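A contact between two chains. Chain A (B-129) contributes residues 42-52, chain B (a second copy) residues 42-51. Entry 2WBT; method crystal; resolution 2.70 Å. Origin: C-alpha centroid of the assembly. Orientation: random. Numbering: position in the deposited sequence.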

# COMPACT_ATOMS: atom_id res chain seq x y z
N LEU A 42 -12.31 0.75 -4.25
CA LEU A 42 -10.97 0.64 -3.68
C LEU A 42 -10.16 -0.50 -4.30
O LEU A 42 -8.96 -0.36 -4.55
CB LEU A 42 -11.03 0.45 -2.16
CG LEU A 42 -11.52 1.64 -1.34
CD1 LEU A 42 -11.85 1.21 0.09
CD2 LEU A 42 -10.49 2.76 -1.34
N ILE A 43 -10.81 -1.64 -4.54
CA ILE A 43 -10.16 -2.80 -5.15
C ILE A 43 -9.68 -2.46 -6.56
O ILE A 43 -8.59 -2.85 -6.97
CB ILE A 43 -11.09 -4.03 -5.20
CG1 ILE A 43 -11.34 -4.56 -3.78
CG2 ILE A 43 -10.49 -5.14 -6.05
CD1 ILE A 43 -12.38 -5.66 -3.72
N ARG A 44 -10.51 -1.73 -7.30
CA ARG A 44 -10.17 -1.26 -8.64
C ARG A 44 -9.02 -0.26 -8.60
O ARG A 44 -8.09 -0.34 -9.40
CB ARG A 44 -11.39 -0.61 -9.29
CG ARG A 44 -11.30 -0.42 -10.79
CD ARG A 44 -12.33 0.59 -11.30
NE ARG A 44 -13.59 0.56 -10.56
CZ ARG A 44 -14.69 1.22 -10.91
NH1 ARG A 44 -14.72 1.99 -11.99
NH2 ARG A 44 -15.78 1.11 -10.15
N ALA A 45 -9.08 0.68 -7.66
CA ALA A 45 -8.04 1.71 -7.49
C ALA A 45 -6.67 1.10 -7.20
O ALA A 45 -5.66 1.57 -7.73
CB ALA A 45 -8.44 2.67 -6.38
N ILE A 46 -6.64 0.07 -6.35
CA ILE A 46 -5.41 -0.66 -6.05
C ILE A 46 -4.88 -1.37 -7.29
O ILE A 46 -3.70 -1.26 -7.61
CB ILE A 46 -5.62 -1.71 -4.93
CG1 ILE A 46 -5.83 -1.02 -3.59
CG2 ILE A 46 -4.41 -2.63 -4.83
CD1 ILE A 46 -6.27 -1.96 -2.48
N VAL A 47 -5.76 -2.08 -7.99
CA VAL A 47 -5.40 -2.80 -9.21
C VAL A 47 -4.86 -1.83 -10.27
O VAL A 47 -3.89 -2.14 -10.96
CB VAL A 47 -6.59 -3.60 -9.78
CG1 VAL A 47 -6.25 -4.19 -11.14
CG2 VAL A 47 -7.00 -4.70 -8.81
N LYS A 48 -5.49 -0.66 -10.39
CA LYS A 48 -5.03 0.38 -11.31
C LYS A 48 -3.63 0.87 -10.94
O LYS A 48 -2.77 1.04 -11.81
CB LYS A 48 -6.00 1.55 -11.35
CG LYS A 48 -7.28 1.28 -12.14
CD LYS A 48 -8.10 2.54 -12.32
CE LYS A 48 -9.35 2.28 -13.15
NZ LYS A 48 -9.89 3.52 -13.76
N THR A 49 -3.40 1.11 -9.65
CA THR A 49 -2.09 1.51 -9.14
C THR A 49 -1.03 0.44 -9.41
O THR A 49 0.09 0.75 -9.81
CB THR A 49 -2.12 1.80 -7.63
OG1 THR A 49 -3.15 2.76 -7.34
CG2 THR A 49 -0.78 2.33 -7.14
N LEU A 50 -1.40 -0.82 -9.17
CA LEU A 50 -0.50 -1.95 -9.41
C LEU A 50 -0.16 -2.10 -10.89
O LEU A 50 0.97 -2.46 -11.24
CB LEU A 50 -1.12 -3.26 -8.88
CG LEU A 50 -1.19 -3.41 -7.36
CD1 LEU A 50 -1.92 -4.70 -6.99
CD2 LEU A 50 0.19 -3.38 -6.72
N ILE A 51 -1.13 -1.83 -11.76
CA ILE A 51 -0.90 -1.83 -13.21
C ILE A 51 0.11 -0.76 -13.65
O ILE A 51 0.96 -1.02 -14.49
CB ILE A 51 -2.23 -1.65 -13.99
CG1 ILE A 51 -3.08 -2.92 -13.91
CG2 ILE A 51 -1.96 -1.31 -15.45
CD1 ILE A 51 -4.51 -2.73 -14.37
N HIS A 52 0.01 0.43 -13.06
CA HIS A 52 0.87 1.56 -13.44
C HIS A 52 2.24 1.57 -12.75
O HIS A 52 3.18 2.18 -13.25
CB HIS A 52 0.15 2.89 -13.19
CG HIS A 52 -0.87 3.22 -14.24
ND1 HIS A 52 -0.53 3.56 -15.53
CD2 HIS A 52 -2.22 3.27 -14.18
CE1 HIS A 52 -1.63 3.79 -16.22
NE2 HIS A 52 -2.67 3.63 -15.43
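Chain B (42-51) LIRAIVKTLI

Chain B lies on chain A as one helix packed against another. Residues 42-51 of chain B are helical throughout, in a helix that begins earlier in the chain and continues later. Its partner, 42-52 of chain A, is also helical and likewise begins earlier. The two run in nearly opposite directions. The angle between their N-to-C directions is 158°, and the signed crossing angle is also 158°. The axes come within 10.6 Å of each other, a spacing that leaves room for a layer of aliphatic side chains between the backbones.

The register is given by two CA pairs. The CA of Ile43(B) lies 7.0 Å from the CA of Val47(A). The CA of Val47(B) lies 6.6 Å from the CA of Ile43(A). Each pairing is the counterpart of the other, so the contact is close to twofold symmetric, with Val47 of both chains at its middle.

Backbone hydrogen bonds stay within each helix. In chain B, Val47(B) N donates to Ile43(B) O at 3.1 Å, and Ile51(B) N donates to Val47(B) O at 2.9 Å. These i to i+4 bonds fix the spacing of the side chains. Positions 43, 46, 47 and 50 therefore fall on one face of the helix, the face that meets chain A.

All contacts across the two stretches are between apolar side chains, and no hydrogen bond crosses between them. The closest is at the centre, where Val47(B) CG1 lies 3.4 Å from Val47(A) CG2. The same Val47(B) CG1 is 4.3 Å from Ile43(A) CG2. In the reciprocal pair, Ile43(B) CG2 is 4.4 Å from Val47(A) CG1.

The isoleucines at 46 meet the leucines at 50 of the other chain. Leu50(B) CD1 approaches Ile46(A) CD1 to 3.5 Å. Ile46(B) CD1 lies 3.7 Å from Leu50(A) CD1. Both pairs touch through methyl groups at the ends of the side chains. All four residues direct their CA-to-CB bonds toward the other helix, and all have chi1 in m and chi2 in t.

Ile43(B) has further neighbours on chain A. Ile43(B) CG1 is 4.3 Å from Leu50(A) CB, and Ile43(B) CD1 is 4.4 Å from Ile51(A) CG1. Ile43(B) has 69 Å² covered by the chain A stretch, the largest area of any residue here. The two stretches together bury 425 Å².

The polar side chains take no part in the contact. The CA-to-CB bond of Arg44(B) points away from the chain A stretch, and Lys48(B) and Thr49(B) are out of its reach. Thr49(B) OG1 instead donates a hydrogen bond to Ala45(B) O at 2.7 Å, one turn back in its own helix. Thr49(A) OG1 does the same with Ala45(A) O at 2.8 Å. The threonine hydroxyls are thus satisfied within their own helices, and the contact between the stretches is made by aliphatic side chains.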

# COMPACT_ATOMS: atom_id res chain seq x y z
N LEU B 42 0.17 -12.45 -9.06
CA LEU B 42 0.37 -11.62 -7.87
C LEU B 42 -0.77 -10.61 -7.71
O LEU B 42 -1.26 -10.39 -6.60
CB LEU B 42 1.71 -10.88 -7.92
CG LEU B 42 2.93 -11.63 -7.37
CD1 LEU B 42 4.20 -10.86 -7.67
CD2 LEU B 42 2.79 -11.89 -5.88
N ILE B 43 -1.17 -10.00 -8.82
CA ILE B 43 -2.27 -9.03 -8.82
C ILE B 43 -3.59 -9.65 -8.36
O ILE B 43 -4.24 -9.12 -7.46
CB ILE B 43 -2.47 -8.38 -10.21
CG1 ILE B 43 -1.44 -7.27 -10.44
CG2 ILE B 43 -3.88 -7.80 -10.34
CD1 ILE B 43 -1.63 -6.52 -11.75
N ARG B 44 -3.97 -10.77 -8.97
CA ARG B 44 -5.23 -11.42 -8.61
C ARG B 44 -5.16 -12.16 -7.27
O ARG B 44 -6.19 -12.42 -6.65
CB ARG B 44 -5.72 -12.35 -9.72
CG ARG B 44 -4.97 -13.67 -9.86
CD ARG B 44 -5.19 -14.25 -11.24
NE ARG B 44 -4.36 -15.43 -11.49
CZ ARG B 44 -3.52 -15.58 -12.52
NH1 ARG B 44 -3.37 -14.63 -13.44
NH2 ARG B 44 -2.82 -16.71 -12.63
N ALA B 45 -3.95 -12.48 -6.81
CA ALA B 45 -3.75 -12.98 -5.45
C ALA B 45 -3.99 -11.87 -4.43
O ALA B 45 -4.49 -12.13 -3.33
CB ALA B 45 -2.35 -13.55 -5.29
N ILE B 46 -3.62 -10.65 -4.79
CA ILE B 46 -3.81 -9.47 -3.93
C ILE B 46 -5.29 -9.10 -3.80
O ILE B 46 -5.74 -8.76 -2.71
CB ILE B 46 -3.00 -8.25 -4.45
CG1 ILE B 46 -1.52 -8.42 -4.11
CG2 ILE B 46 -3.51 -6.96 -3.83
CD1 ILE B 46 -0.61 -7.53 -4.93
N VAL B 47 -6.04 -9.19 -4.90
CA VAL B 47 -7.47 -8.87 -4.88
C VAL B 47 -8.27 -9.94 -4.13
O VAL B 47 -9.30 -9.65 -3.53
CB VAL B 47 -8.05 -8.69 -6.31
CG1 VAL B 47 -7.22 -7.68 -7.10
CG2 VAL B 47 -8.14 -10.02 -7.04
N LYS B 48 -7.77 -11.18 -4.16
CA LYS B 48 -8.37 -12.28 -3.41
C LYS B 48 -8.16 -12.13 -1.90
O LYS B 48 -9.08 -12.37 -1.12
CB LYS B 48 -7.82 -13.63 -3.89
CG LYS B 48 -8.41 -14.08 -5.21
CD LYS B 48 -7.84 -15.41 -5.67
CE LYS B 48 -8.56 -15.92 -6.91
NZ LYS B 48 -8.22 -17.33 -7.22
N THR B 49 -6.96 -11.72 -1.51
CA THR B 49 -6.66 -11.37 -0.12
C THR B 49 -7.63 -10.31 0.38
O THR B 49 -8.15 -10.40 1.49
CB THR B 49 -5.23 -10.80 0.02
OG1 THR B 49 -4.30 -11.66 -0.63
CG2 THR B 49 -4.85 -10.66 1.49
N LEU B 50 -7.87 -9.30 -0.46
CA LEU B 50 -8.76 -8.19 -0.15
C LEU B 50 -10.23 -8.61 -0.09
O LEU B 50 -10.99 -8.08 0.73
CB LEU B 50 -8.58 -7.05 -1.16
CG LEU B 50 -7.24 -6.32 -1.13
CD1 LEU B 50 -7.17 -5.30 -2.26
CD2 LEU B 50 -7.00 -5.65 0.22
N ILE B 51 -10.65 -9.53 -0.95
CA ILE B 51 -12.01 -10.07 -0.91
C ILE B 51 -12.27 -10.80 0.41
O ILE B 51 -13.32 -10.64 1.03
CB ILE B 51 -12.30 -11.01 -2.10
CG1 ILE B 51 -12.56 -10.21 -3.37
CG2 ILE B 51 -13.51 -11.89 -1.81
CD1 ILE B 51 -12.61 -11.05 -4.63